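Local coordinates for amyloid beta A4 protein-binding family B member 1 (Homo sapiens, PDB 2HO2) that binds proline-rich peptides such as that of hMena through its WW domain, a small three-stranded antiparallel sheet, at residues Y18-H21 with T26-W29. Sequence-based numbering, arbitrary orientation.
Sequences YYWH and TTQW
With chi1 at 65°, Tyr-18 places CG between its own backbone N and carbonyl carbon, and Trp-29 turns CG anti to its carbonyl carbon (chi1 -67°); these torsions help bring the two rings together. Tyr-18 is on strand 17-21 and Trp-29 follows the end of strand 26-28, in the second hairpin of the WW domain. The edge of the Tyr-18 ring is turned toward the face of the Trp-29 six-membered ring, with centroids 5.6 Å apart and planes at 58°. Tyr-18 CB also lies over that ring, 3.7 Å from Trp-29 CE3, a CH-pi contact. Thr-27 runs alongside Tyr-18, its CG2 at the edge of the phenol ring, 3.9 Å from Tyr-18 CE2. Tyr-18 OH, Thr-27 OG1 and Trp-29 NE1 each hydrogen-bond the backbone of the bound peptide; these side chains, with Trp-20 packing on an apolar peptide side chain, line the polyproline-binding surface. The other face carries Tyr-19, buried against Leu-4, Trp-8 and Pro-32. Its ring meets Trp-29 O edge-on and in plane, CE2 3.6 Å from that oxygen. Replacing Tyr-19 by an alanine would probably leave a gap where its ring packs on Leu-4 and Pro-32. Between the faces, Tyr-19 and Gln-28 form a hydrogen-bonded pair: Tyr-19 N donates to Gln-28 O and Gln-28 N to Tyr-19 O, both at 2.9 Å.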
loop_
_atom_site.group_PDB
_atom_site.type_symbol
_atom_site.label_atom_id
_atom_site.label_comp_id
_atom_site.label_asym_id
_atom_site.label_seq_id
_atom_site.Cartn_x
_atom_site.Cartn_y
_atom_site.Cartn_z
ATOM N N TYR A 18 -4.118 0.766 -4.170
ATOM C CA TYR A 18 -3.665 1.634 -3.119
ATOM C C TYR A 18 -2.254 1.247 -2.732
ATOM O O TYR A 18 -1.647 0.367 -3.316
ATOM C CB TYR A 18 -4.621 1.613 -1.927
ATOM C CG TYR A 18 -4.749 0.301 -1.178
ATOM C CD1 TYR A 18 -5.573 -0.701 -1.628
ATOM C CD2 TYR A 18 -4.032 0.090 -0.018
ATOM C CE1 TYR A 18 -5.754 -1.856 -0.906
ATOM C CE2 TYR A 18 -4.219 -1.026 0.725
ATOM C CZ TYR A 18 -5.082 -2.004 0.284
ATOM O OH TYR A 18 -5.295 -3.181 1.003
ATOM N N TYR A 19 -1.748 1.936 -1.717
ATOM C CA TYR A 19 -0.344 1.820 -1.327
ATOM C C TYR A 19 -0.215 1.510 0.147
ATOM O O TYR A 19 -0.929 2.073 0.971
ATOM C CB TYR A 19 0.400 3.087 -1.692
ATOM C CG TYR A 19 0.263 3.426 -3.144
ATOM C CD1 TYR A 19 1.095 2.893 -4.090
ATOM C CD2 TYR A 19 -0.792 4.214 -3.598
ATOM C CE1 TYR A 19 0.897 3.141 -5.422
ATOM C CE2 TYR A 19 -1.002 4.432 -4.960
ATOM C CZ TYR A 19 -0.151 3.908 -5.861
ATOM O OH TYR A 19 -0.305 4.169 -7.207
ATOM N N TRP A 20 0.715 0.623 0.457
ATOM C CA TRP A 20 1.002 0.142 1.800
ATOM C C TRP A 20 2.454 0.389 2.156
ATOM O O TRP A 20 3.376 -0.028 1.410
ATOM C CB TRP A 20 0.699 -1.361 1.834
ATOM C CG TRP A 20 1.095 -2.101 3.071
ATOM C CD1 TRP A 20 1.257 -1.654 4.345
ATOM C CD2 TRP A 20 1.440 -3.475 3.078
ATOM N NE1 TRP A 20 1.629 -2.713 5.171
ATOM C CE2 TRP A 20 1.792 -3.819 4.403
ATOM C CE3 TRP A 20 1.538 -4.434 2.091
ATOM C CZ2 TRP A 20 2.193 -5.106 4.769
ATOM C CZ3 TRP A 20 1.943 -5.729 2.473
ATOM C CH2 TRP A 20 2.248 -6.029 3.784
ATOM N N HIS A 21 2.654 1.100 3.256
ATOM C CA HIS A 21 4.017 1.377 3.753
ATOM C C HIS A 21 4.307 0.312 4.775
ATOM O O HIS A 21 3.775 0.315 5.870
ATOM C CB HIS A 21 4.068 2.736 4.365
ATOM C CG HIS A 21 5.436 3.144 4.799
ATOM N ND1 HIS A 21 5.743 3.357 6.123
ATOM C CD2 HIS A 21 6.534 3.410 4.067
ATOM C CE1 HIS A 21 6.997 3.751 6.180
ATOM N NE2 HIS A 21 7.511 3.763 4.949
ATOM N N THR A 26 0.923 1.955 7.348
ATOM C CA THR A 26 0.104 2.986 6.713
ATOM C C THR A 26 -0.447 2.503 5.387
ATOM O O THR A 26 0.295 1.902 4.607
ATOM C CB THR A 26 0.934 4.284 6.517
ATOM O OG1 THR A 26 1.402 4.774 7.780
ATOM C CG2 THR A 26 0.108 5.372 5.882
ATOM N N THR A 27 -1.695 2.829 5.087
ATOM C CA THR A 27 -2.226 2.620 3.775
ATOM C C THR A 27 -2.804 3.942 3.298
ATOM O O THR A 27 -3.336 4.722 4.085
ATOM C CB THR A 27 -3.234 1.445 3.710
ATOM O OG1 THR A 27 -4.254 1.726 4.635
ATOM C CG2 THR A 27 -2.534 0.102 4.003
ATOM N N GLN A 28 -2.744 4.151 1.996
ATOM C CA GLN A 28 -3.269 5.394 1.409
ATOM C C GLN A 28 -3.565 5.188 -0.049
ATOM O O GLN A 28 -2.948 4.369 -0.746
ATOM C CB GLN A 28 -2.257 6.525 1.590
ATOM C CG GLN A 28 -0.942 6.369 0.860
ATOM C CD GLN A 28 0.021 7.472 1.244
ATOM O OE1 GLN A 28 0.223 7.749 2.418
ATOM N NE2 GLN A 28 0.660 8.059 0.248
ATOM N N TRP A 29 -4.475 6.002 -0.544
ATOM C CA TRP A 29 -4.817 6.027 -1.958
ATOM C C TRP A 29 -3.858 6.839 -2.812
ATOM O O TRP A 29 -3.684 6.573 -3.968
ATOM C CB TRP A 29 -6.259 6.509 -2.176
ATOM C CG TRP A 29 -7.259 5.522 -1.647
ATOM C CD1 TRP A 29 -7.922 5.605 -0.459
ATOM C CD2 TRP A 29 -7.674 4.309 -2.266
ATOM N NE1 TRP A 29 -8.742 4.495 -0.310
ATOM C CE2 TRP A 29 -8.592 3.672 -1.380
ATOM C CE3 TRP A 29 -7.334 3.669 -3.442
ATOM C CZ2 TRP A 29 -9.250 2.497 -1.709
ATOM C CZ3 TRP A 29 -7.936 2.451 -3.724
ATOM C CH2 TRP A 29 -8.853 1.885 -2.838
#